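Local atomic coordinates of FixK2 protein (PDB entry 4I2O), a protein that is a CRP/FNR-type transcription regulator, seen here bound to DNA, and probably switches on genes linked to nitrogen fixation. Residues A[60-71]-A[83-94]; A[38-46]-A[109-117]. The protein carries 1 engineered substitution. One frame throughout, in Å; residues are numbered along the deposited sequence.

Contact 1: residues A[60-71]-A[83-94]; sequences YVYQVVTGAVRS and GAFHLPGDVFGL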
loop_
_atom_site.group_PDB
_atom_site.type_symbol
_atom_site.label_atom_id
_atom_site.label_comp_id
_atom_site.label_asym_id
_atom_site.label_seq_id
_atom_site.Cartn_x
_atom_site.Cartn_y
_atom_site.Cartn_z
ATOM N N TYR A 60 -16.116 -7.016 -13.410
ATOM C CA TYR A 60 -15.172 -7.343 -14.472
ATOM C C TYR A 60 -13.740 -7.161 -14.040
ATOM O O TYR A 60 -13.467 -6.424 -13.091
ATOM C CB TYR A 60 -15.443 -6.491 -15.726
ATOM C CG TYR A 60 -16.798 -6.773 -16.240
ATOM C CD1 TYR A 60 -17.023 -7.845 -17.100
ATOM C CD2 TYR A 60 -17.877 -5.996 -15.845
ATOM C CE1 TYR A 60 -18.278 -8.124 -17.538
ATOM C CE2 TYR A 60 -19.143 -6.272 -16.291
ATOM C CZ TYR A 60 -19.331 -7.330 -17.136
ATOM O OH TYR A 60 -20.596 -7.621 -17.575
ATOM N N VAL A 61 -12.833 -7.882 -14.706
ATOM C CA VAL A 61 -11.389 -7.704 -14.546
ATOM C C VAL A 61 -10.884 -7.344 -15.926
ATOM O O VAL A 61 -11.429 -7.820 -16.915
ATOM C CB VAL A 61 -10.713 -8.982 -14.044
ATOM C CG1 VAL A 61 -9.225 -8.754 -13.788
ATOM C CG2 VAL A 61 -11.388 -9.437 -12.720
ATOM N N TYR A 62 -9.838 -6.529 -15.982
ATOM C CA TYR A 62 -9.444 -5.821 -17.220
ATOM C C TYR A 62 -7.947 -5.946 -17.508
ATOM O O TYR A 62 -7.137 -6.058 -16.578
ATOM C CB TYR A 62 -9.692 -4.315 -17.033
ATOM C CG TYR A 62 -11.105 -3.927 -16.612
ATOM C CD1 TYR A 62 -12.027 -3.469 -17.548
ATOM C CD2 TYR A 62 -11.512 -4.024 -15.289
ATOM C CE1 TYR A 62 -13.365 -3.126 -17.160
ATOM C CE2 TYR A 62 -12.811 -3.675 -14.894
ATOM C CZ TYR A 62 -13.726 -3.227 -15.831
ATOM O OH TYR A 62 -15.005 -2.876 -15.397
ATOM N N GLN A 63 -7.563 -5.878 -18.782
ATOM C CA GLN A 63 -6.148 -5.848 -19.110
ATOM C C GLN A 63 -5.960 -4.741 -20.130
ATOM O O GLN A 63 -6.683 -4.686 -21.120
ATOM C CB GLN A 63 -5.682 -7.202 -19.658
ATOM C CG GLN A 63 -4.217 -7.190 -20.063
ATOM C CD GLN A 63 -3.788 -8.481 -20.695
ATOM O OE1 GLN A 63 -4.541 -9.081 -21.486
ATOM N NE2 GLN A 63 -2.575 -8.938 -20.355
ATOM N N VAL A 64 -5.047 -3.803 -19.871
ATOM C CA VAL A 64 -4.775 -2.764 -20.907
ATOM C C VAL A 64 -4.173 -3.395 -22.162
ATOM O O VAL A 64 -3.215 -4.181 -22.080
ATOM C CB VAL A 64 -3.828 -1.684 -20.319
ATOM C CG1 VAL A 64 -3.608 -0.554 -21.278
ATOM C CG2 VAL A 64 -4.357 -1.122 -18.972
ATOM N N VAL A 65 -4.738 -3.089 -23.328
ATOM C CA VAL A 65 -4.127 -3.498 -24.603
ATOM C C VAL A 65 -3.359 -2.297 -25.148
ATOM O O VAL A 65 -2.138 -2.359 -25.357
ATOM C CB VAL A 65 -5.169 -3.963 -25.606
ATOM C CG1 VAL A 65 -4.496 -4.356 -26.944
ATOM C CG2 VAL A 65 -5.940 -5.133 -25.057
ATOM N N THR A 66 -4.048 -1.185 -25.355
ATOM C CA THR A 66 -3.304 0.057 -25.655
ATOM C C THR A 66 -3.768 1.156 -24.755
ATOM O O THR A 66 -4.884 1.091 -24.246
ATOM C CB THR A 66 -3.525 0.534 -27.094
ATOM O OG1 THR A 66 -4.927 0.823 -27.301
ATOM C CG2 THR A 66 -3.105 -0.565 -28.127
ATOM N N GLY A 67 -2.922 2.169 -24.573
ATOM C CA GLY A 67 -3.239 3.308 -23.723
ATOM C C GLY A 67 -2.736 3.195 -22.283
ATOM O O GLY A 67 -1.650 2.705 -22.049
ATOM N N ALA A 68 -3.491 3.735 -21.335
ATOM C CA ALA A 68 -3.001 3.823 -19.943
ATOM C C ALA A 68 -4.160 4.183 -19.041
ATOM O O ALA A 68 -5.040 4.965 -19.432
ATOM C CB ALA A 68 -1.875 4.904 -19.832
ATOM N N VAL A 69 -4.097 3.678 -17.812
ATOM C CA VAL A 69 -5.204 3.840 -16.853
ATOM C C VAL A 69 -4.613 4.297 -15.514
ATOM O O VAL A 69 -3.545 3.857 -15.125
ATOM C CB VAL A 69 -5.937 2.474 -16.704
ATOM C CG1 VAL A 69 -7.049 2.543 -15.595
ATOM C CG2 VAL A 69 -6.606 2.087 -18.068
ATOM N N ARG A 70 -5.320 5.152 -14.795
ATOM C CA ARG A 70 -4.916 5.444 -13.394
ATOM C C ARG A 70 -5.940 4.931 -12.396
ATOM O O ARG A 70 -7.136 5.058 -12.634
ATOM C CB ARG A 70 -4.717 6.965 -13.228
ATOM C CG ARG A 70 -5.961 7.792 -13.632
ATOM C CD ARG A 70 -5.763 9.378 -13.437
ATOM N NE ARG A 70 -6.919 10.045 -14.013
ATOM C CZ ARG A 70 -6.929 10.682 -15.193
ATOM N NH1 ARG A 70 -5.822 10.910 -15.896
ATOM N NH2 ARG A 70 -8.067 11.172 -15.653
ATOM N N SER A 71 -5.473 4.362 -11.279
ATOM C CA SER A 71 -6.339 3.900 -10.192
ATOM C C SER A 71 -6.065 4.848 -9.040
ATOM O O SER A 71 -4.894 5.106 -8.755
ATOM C CB SER A 71 -5.971 2.454 -9.716
ATOM O OG SER A 71 -6.417 1.481 -10.671
ATOM N N GLY A 83 -2.899 5.332 -6.813
ATOM C CA GLY A 83 -2.275 4.160 -6.258
ATOM C C GLY A 83 -1.477 3.407 -7.281
ATOM O O GLY A 83 -0.490 2.731 -6.930
ATOM N N ALA A 84 -1.831 3.563 -8.574
ATOM C CA ALA A 84 -1.109 2.823 -9.569
ATOM C C ALA A 84 -1.444 3.360 -10.951
ATOM O O ALA A 84 -2.556 3.858 -11.180
ATOM C CB ALA A 84 -1.492 1.291 -9.523
ATOM N N PHE A 85 -0.492 3.193 -11.843
ATOM C CA PHE A 85 -0.727 3.440 -13.305
ATOM C C PHE A 85 -0.724 2.081 -13.957
ATOM O O PHE A 85 0.131 1.251 -13.633
ATOM C CB PHE A 85 0.401 4.235 -13.863
ATOM C CG PHE A 85 0.408 5.685 -13.407
ATOM C CD1 PHE A 85 -0.660 6.539 -13.777
ATOM C CD2 PHE A 85 1.446 6.188 -12.632
ATOM C CE1 PHE A 85 -0.684 7.866 -13.368
ATOM C CE2 PHE A 85 1.456 7.577 -12.268
ATOM C CZ PHE A 85 0.360 8.410 -12.635
ATOM N N HIS A 86 -1.692 1.793 -14.835
ATOM C CA HIS A 86 -1.733 0.471 -15.522
ATOM C C HIS A 86 -1.466 0.737 -16.980
ATOM O O HIS A 86 -2.050 1.649 -17.572
ATOM C CB HIS A 86 -3.114 -0.124 -15.390
ATOM C CG HIS A 86 -3.597 -0.123 -13.968
ATOM N ND1 HIS A 86 -2.925 -0.796 -12.986
ATOM C CD2 HIS A 86 -4.646 0.487 -13.364
ATOM C CE1 HIS A 86 -3.587 -0.670 -11.838
ATOM N NE2 HIS A 86 -4.608 0.141 -12.037
ATOM N N LEU A 87 -0.470 0.032 -17.503
ATOM C CA LEU A 87 0.111 0.338 -18.808
ATOM C C LEU A 87 -0.151 -0.930 -19.659
ATOM O O LEU A 87 -0.657 -1.917 -19.151
ATOM C CB LEU A 87 1.609 0.592 -18.608
ATOM C CG LEU A 87 1.936 1.798 -17.732
ATOM C CD1 LEU A 87 3.437 1.843 -17.558
ATOM C CD2 LEU A 87 1.420 3.133 -18.380
ATOM N N PRO A 88 0.170 -0.914 -20.964
ATOM C CA PRO A 88 -0.196 -2.085 -21.767
ATOM C C PRO A 88 0.357 -3.433 -21.282
ATOM O O PRO A 88 1.557 -3.564 -20.905
ATOM C CB PRO A 88 0.361 -1.738 -23.158
ATOM C CG PRO A 88 0.278 -0.244 -23.193
ATOM C CD PRO A 88 0.612 0.217 -21.785
ATOM N N GLY A 89 -0.549 -4.406 -21.279
ATOM C CA GLY A 89 -0.298 -5.731 -20.748
ATOM C C GLY A 89 -0.673 -5.865 -19.268
ATOM O O GLY A 89 -0.861 -6.981 -18.776
ATOM N N ASP A 90 -0.794 -4.755 -18.551
ATOM C CA ASP A 90 -1.091 -4.843 -17.117
ATOM C C ASP A 90 -2.536 -5.248 -16.873
ATOM O O ASP A 90 -3.444 -4.745 -17.521
ATOM C CB ASP A 90 -0.883 -3.483 -16.420
ATOM C CG ASP A 90 0.584 -3.109 -16.240
ATOM O OD1 ASP A 90 1.487 -3.966 -16.400
ATOM O OD2 ASP A 90 0.840 -1.928 -15.892
ATOM N N VAL A 91 -2.772 -6.113 -15.883
ATOM C CA VAL A 91 -4.137 -6.455 -15.505
ATOM C C VAL A 91 -4.590 -5.604 -14.347
ATOM O O VAL A 91 -3.768 -5.301 -13.457
ATOM C CB VAL A 91 -4.238 -7.924 -15.143
ATOM C CG1 VAL A 91 -5.628 -8.220 -14.525
ATOM C CG2 VAL A 91 -3.992 -8.776 -16.393
ATOM N N PHE A 92 -5.853 -5.151 -14.341
ATOM C CA PHE A 92 -6.314 -4.337 -13.211
ATOM C C PHE A 92 -7.779 -4.630 -12.925
ATOM O O PHE A 92 -8.502 -5.250 -13.729
ATOM C CB PHE A 92 -6.062 -2.831 -13.453
ATOM C CG PHE A 92 -6.881 -2.240 -14.599
ATOM C CD1 PHE A 92 -8.062 -1.551 -14.329
ATOM C CD2 PHE A 92 -6.456 -2.347 -15.928
ATOM C CE1 PHE A 92 -8.810 -0.992 -15.342
ATOM C CE2 PHE A 92 -7.222 -1.809 -17.005
ATOM C CZ PHE A 92 -8.403 -1.118 -16.723
ATOM N N GLY A 93 -8.203 -4.216 -11.747
ATOM C CA GLY A 93 -9.587 -4.347 -11.318
ATOM C C GLY A 93 -9.914 -5.666 -10.674
ATOM O O GLY A 93 -11.085 -5.914 -10.362
ATOM N N LEU A 94 -8.904 -6.532 -10.491
ATOM C CA LEU A 94 -9.088 -7.809 -9.795
ATOM C C LEU A 94 -9.301 -7.572 -8.301
ATOM O O LEU A 94 -8.492 -6.892 -7.644
ATOM C CB LEU A 94 -7.872 -8.738 -9.994
ATOM C CG LEU A 94 -7.995 -10.133 -9.334
ATOM C CD1 LEU A 94 -9.121 -10.998 -9.920
ATOM C CD2 LEU A 94 -6.632 -10.816 -9.418
#
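Residues 60-71 and 83-94 pair antiparallel in two places, Y62-Q63 with F92-V91 and V69-S71 with H86-A84. The chain turns a corner at V65, so the two pairings lie in different sheets. The L87-D90 type II turn bridges the gap: G89 N bonds V64 O, and L87 N bonds D90 OD2, which also pairs with R171.

The F92 ring fills the space between the two sheets. Its CG sits between the backbone N and the carbonyl carbon (chi1 66°), which swings the ring back over residues 60-71. Y62 CB covers one face, 3.6 Å from the F92 ring centroid. V69 CG1 covers the opposite face, near the rim. V64 CG2 reaches F92 CE2 obliquely at 3.5 Å. The Y62 and F92 rings are nearly parallel, at 14°, but slid apart so that they barely overlap. With an alanine here in place of the phenyl ring, Y62 CB, V64 CG2 and V69 CG1 would probably lose their shared partner, and a gap would be likely to open between the sheets.

H86 projects on the same side of its sheet as V69 and S71. S71 OG lies in the plane of the imidazole, at its edge, 2.6 Å from H86 NE2; either could be the donor. V69 CG1 also meets the edge, and F92 CB stands over the centre of one face. On the Q63 side, the extended side chain brings NE2 to G89 O at 3.0 Å. The bond is straight at the hydrogen (165°). Q63 NE2 sits above the G89 carbonyl plane, while G89 O lies near the Q63 amide plane. I51 of strand 50-52 packs on Y62, V69 and F92.

The chemistry is thus an apolar centre with polar fastenings at its margins: the S71-H86 bond sets the imidazole's rotation, and Q63 ties the turn to its strand.

Contact 2: residues A[38-46]-A[109-117]; sequences LVATEFSYR and DTSVRLVKR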
loop_
_atom_site.group_PDB
_atom_site.type_symbol
_atom_site.label_atom_id
_atom_site.label_comp_id
_atom_site.label_asym_id
_atom_site.label_seq_id
_atom_site.Cartn_x
_atom_site.Cartn_y
_atom_site.Cartn_z
ATOM N N LEU A 38 -11.366 -17.098 -19.388
ATOM C CA LEU A 38 -11.833 -17.853 -20.549
ATOM C C LEU A 38 -11.878 -16.994 -21.822
ATOM O O LEU A 38 -10.830 -16.689 -22.396
ATOM C CB LEU A 38 -13.193 -18.488 -20.269
ATOM C CG LEU A 38 -13.585 -19.625 -21.208
ATOM C CD1 LEU A 38 -12.351 -20.314 -21.807
ATOM C CD2 LEU A 38 -14.502 -20.637 -20.494
ATOM N N VAL A 39 -13.083 -16.627 -22.269
ATOM C CA VAL A 39 -13.239 -15.714 -23.412
ATOM C C VAL A 39 -13.258 -14.213 -23.039
ATOM O O VAL A 39 -14.128 -13.717 -22.292
ATOM C CB VAL A 39 -14.481 -16.080 -24.287
ATOM C CG1 VAL A 39 -15.789 -15.895 -23.505
ATOM C CG2 VAL A 39 -14.478 -15.265 -25.582
ATOM N N ALA A 40 -12.261 -13.483 -23.516
ATOM C CA ALA A 40 -12.196 -12.065 -23.176
ATOM C C ALA A 40 -12.969 -11.286 -24.243
ATOM O O ALA A 40 -13.106 -11.766 -25.391
ATOM C CB ALA A 40 -10.739 -11.570 -23.082
ATOM N N THR A 41 -13.497 -10.117 -23.873
ATOM C CA THR A 41 -14.163 -9.230 -24.837
ATOM C C THR A 41 -13.391 -7.889 -24.866
ATOM O O THR A 41 -12.615 -7.604 -23.999
ATOM C CB THR A 41 -15.704 -9.065 -24.545
ATOM O OG1 THR A 41 -15.920 -8.426 -23.285
ATOM C CG2 THR A 41 -16.389 -10.422 -24.472
ATOM N N GLU A 42 -13.534 -7.113 -25.932
ATOM C CA GLU A 42 -12.734 -5.916 -26.079
ATOM C C GLU A 42 -13.607 -4.713 -25.757
ATOM O O GLU A 42 -14.825 -4.754 -26.031
ATOM C CB GLU A 42 -12.288 -5.837 -27.548
ATOM C CG GLU A 42 -11.076 -6.680 -27.917
ATOM C CD GLU A 42 -10.892 -6.781 -29.444
ATOM O OE1 GLU A 42 -11.542 -7.637 -30.085
ATOM O OE2 GLU A 42 -10.096 -5.988 -29.990
ATOM N N PHE A 43 -13.017 -3.627 -25.258
ATOM C CA PHE A 43 -13.783 -2.392 -25.074
ATOM C C PHE A 43 -12.841 -1.214 -25.075
ATOM O O PHE A 43 -11.713 -1.389 -24.775
ATOM C CB PHE A 43 -14.470 -2.398 -23.713
ATOM C CG PHE A 43 -15.674 -1.524 -23.659
ATOM C CD1 PHE A 43 -16.856 -1.938 -24.255
ATOM C CD2 PHE A 43 -15.634 -0.288 -23.002
ATOM C CE1 PHE A 43 -17.977 -1.134 -24.228
ATOM C CE2 PHE A 43 -16.757 0.527 -22.951
ATOM C CZ PHE A 43 -17.935 0.099 -23.574
ATOM N N SER A 44 -13.303 -0.007 -25.406
ATOM C CA SER A 44 -12.381 1.125 -25.344
ATOM C C SER A 44 -12.968 2.254 -24.523
ATOM O O SER A 44 -14.209 2.399 -24.477
ATOM C CB SER A 44 -12.104 1.617 -26.774
ATOM O OG SER A 44 -11.358 0.641 -27.473
ATOM N N TYR A 45 -12.096 3.048 -23.909
ATOM C CA TYR A 45 -12.509 4.232 -23.156
ATOM C C TYR A 45 -11.763 5.468 -23.656
ATOM O O TYR A 45 -10.541 5.371 -23.916
ATOM C CB TYR A 45 -12.169 4.044 -21.662
ATOM C CG TYR A 45 -12.893 2.819 -21.076
ATOM C CD1 TYR A 45 -14.187 2.934 -20.529
ATOM C CD2 TYR A 45 -12.316 1.540 -21.153
ATOM C CE1 TYR A 45 -14.853 1.805 -20.006
ATOM C CE2 TYR A 45 -12.978 0.418 -20.673
ATOM C CZ TYR A 45 -14.232 0.564 -20.078
ATOM O OH TYR A 45 -14.869 -0.551 -19.554
ATOM N N ARG A 46 -12.473 6.608 -23.739
ATOM C CA ARG A 46 -11.891 7.913 -24.088
ATOM C C ARG A 46 -11.061 8.438 -22.922
ATOM O O ARG A 46 -11.283 8.072 -21.739
ATOM C CB ARG A 46 -12.975 8.976 -24.439
ATOM C CG ARG A 46 -13.678 8.787 -25.774
ATOM C CD ARG A 46 -14.914 9.677 -25.891
ATOM N NE ARG A 46 -15.747 9.285 -27.038
ATOM C CZ ARG A 46 -16.799 8.475 -26.944
ATOM N NH1 ARG A 46 -17.164 7.987 -25.754
ATOM N NH2 ARG A 46 -17.499 8.162 -28.023
ATOM N N ASP A 109 -7.039 7.882 -24.568
ATOM C CA ASP A 109 -7.855 6.819 -25.195
ATOM C C ASP A 109 -7.207 5.454 -24.984
ATOM O O ASP A 109 -5.990 5.311 -25.253
ATOM C CB ASP A 109 -7.991 7.071 -26.717
ATOM C CG ASP A 109 -8.847 8.269 -27.039
ATOM O OD1 ASP A 109 -9.420 8.831 -26.101
ATOM O OD2 ASP A 109 -8.972 8.647 -28.237
ATOM N N THR A 110 -8.002 4.456 -24.549
ATOM C CA THR A 110 -7.431 3.175 -24.084
ATOM C C THR A 110 -8.300 2.033 -24.571
ATOM O O THR A 110 -9.540 2.142 -24.544
ATOM C CB THR A 110 -7.409 3.181 -22.559
ATOM O OG1 THR A 110 -6.385 4.121 -22.155
ATOM C CG2 THR A 110 -7.023 1.799 -21.965
ATOM N N SER A 111 -7.661 0.949 -25.031
ATOM C CA SER A 111 -8.409 -0.279 -25.330
ATOM C C SER A 111 -8.034 -1.344 -24.298
ATOM O O SER A 111 -6.887 -1.445 -23.880
ATOM C CB SER A 111 -8.129 -0.772 -26.758
ATOM O OG SER A 111 -6.735 -0.958 -26.977
ATOM N N VAL A 112 -9.034 -2.081 -23.832
ATOM C CA VAL A 112 -8.775 -3.105 -22.842
ATOM C C VAL A 112 -9.377 -4.424 -23.344
ATOM O O VAL A 112 -10.217 -4.465 -24.273
ATOM C CB VAL A 112 -9.412 -2.754 -21.492
ATOM C CG1 VAL A 112 -8.769 -1.441 -20.915
ATOM C CG2 VAL A 112 -10.942 -2.654 -21.649
ATOM N N ARG A 113 -8.951 -5.510 -22.727
ATOM C CA ARG A 113 -9.708 -6.778 -22.837
ATOM C C ARG A 113 -10.332 -6.972 -21.448
ATOM O O ARG A 113 -9.752 -6.547 -20.431
ATOM C CB ARG A 113 -8.771 -7.941 -23.151
ATOM C CG ARG A 113 -8.031 -7.795 -24.481
ATOM C CD ARG A 113 -7.207 -9.015 -24.895
ATOM N NE ARG A 113 -6.606 -9.746 -23.780
ATOM C CZ ARG A 113 -5.908 -10.876 -23.928
ATOM N NH1 ARG A 113 -5.719 -11.388 -25.143
ATOM N NH2 ARG A 113 -5.394 -11.501 -22.868
ATOM N N LEU A 114 -11.514 -7.584 -21.358
ATOM C CA LEU A 114 -12.054 -7.836 -20.013
ATOM C C LEU A 114 -12.752 -9.178 -19.937
ATOM O O LEU A 114 -13.165 -9.701 -20.948
ATOM C CB LEU A 114 -12.984 -6.716 -19.535
ATOM C CG LEU A 114 -14.100 -6.288 -20.497
ATOM C CD1 LEU A 114 -15.314 -7.139 -20.342
ATOM C CD2 LEU A 114 -14.448 -4.840 -20.239
ATOM N N VAL A 115 -12.872 -9.715 -18.723
ATOM C CA VAL A 115 -13.515 -11.001 -18.504
ATOM C C VAL A 115 -14.411 -10.832 -17.303
ATOM O O VAL A 115 -14.149 -9.985 -16.467
ATOM C CB VAL A 115 -12.485 -12.109 -18.200
ATOM C CG1 VAL A 115 -11.646 -12.423 -19.451
ATOM C CG2 VAL A 115 -11.601 -11.698 -17.103
ATOM N N LYS A 116 -15.475 -11.621 -17.211
ATOM C CA LYS A 116 -16.287 -11.528 -16.009
ATOM C C LYS A 116 -15.514 -12.094 -14.825
ATOM O O LYS A 116 -14.872 -13.142 -14.929
ATOM C CB LYS A 116 -17.613 -12.265 -16.123
ATOM C CG LYS A 116 -18.487 -11.771 -17.235
ATOM C CD LYS A 116 -19.919 -12.291 -17.096
ATOM C CE LYS A 116 -20.724 -11.917 -18.339
ATOM N NZ LYS A 116 -20.129 -12.510 -19.576
ATOM N N ARG A 117 -15.573 -11.367 -13.722
ATOM C CA ARG A 117 -15.039 -11.850 -12.456
ATOM C C ARG A 117 -15.608 -13.247 -12.116
ATOM O O ARG A 117 -14.881 -14.134 -11.660
ATOM C CB ARG A 117 -15.342 -10.830 -11.368
ATOM C CG ARG A 117 -14.939 -11.235 -9.964
ATOM C CD ARG A 117 -13.457 -11.548 -9.810
ATOM N NE ARG A 117 -13.133 -11.801 -8.398
ATOM C CZ ARG A 117 -13.568 -12.857 -7.698
ATOM N NH1 ARG A 117 -14.374 -13.765 -8.249
ATOM N NH2 ARG A 117 -13.213 -13.007 -6.431
#
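T41, F43 and Y45 form antiparallel hydrogen-bonded pairs with L114, V112 and T110. Each pair contributes two backbone bonds, six in all. V112 N to F43 O is the straightest at the hydrogen, 172°. E42 with R113 and S44 with S111 are the non-hydrogen-bonded pairs between them. There CA-H...O contacts fill in, such as S44 CA to T110 O at 3.1 Å.

The apolar contacts lie mainly on the side that carries F43, Y45, V112 and L114. V112 CG2 meets the edge of the Y45 ring, in its plane, 3.8 Å from Y45 CE2. The two side chains cross at about a right angle. With F43 CG anti to the backbone N (chi1 -156°), the F43 ring leads away from strand 110-116, and its CD2 comes over one face of the Y45 ring, toward the rim. F43 CB reaches V112 CG2 at 4.1 Å. A40 CB touches V115 CG1 at 3.8 Å near the start of the pairing.

One van der Waals contact is mixed: the T41 hydroxyl OG1 lies 3.3 Å from the L114 methyl CD1. Near the D109 end, the carboxylate makes the polar contact. D109 OD1 lies 3.3 Å from R46 CA and accepts a hydrogen bond from K47 N. R46 and D109 carry opposite charges, but their charged atoms do not meet.

This is an edge strand, 41-45, paired with strand 110-116 in the beta-roll of a cyclic nucleotide-binding-type domain, as in other CRP/FNR proteins.

How the contacts relate
The centres of contacts 1 and 2 are about 10 Å apart, and both lie in the cyclic nucleotide-binding-type domain. Along the chain, 38-46 comes first, then both segments of contact 1, and 109-117 last. Strands 60-64 and 110-116 are neighbours in one antiparallel sheet, ordered 41-45, 110-116, 60-64, 91-92. Contact 2 pairs the first two strands in that order, and the 60-64/91-92 part of contact 1 pairs the last two. V65 N bonds S111 O and T66 OG1 bonds S111 OG, where V65 and T66 form a classic beta bulge facing S111. Contact 1 also reaches the second sheet through 69-71 and 83-86. Contact 2 joins the roll's first and last strands, the last running into helix 117-126; contact 1 joins strands from between them.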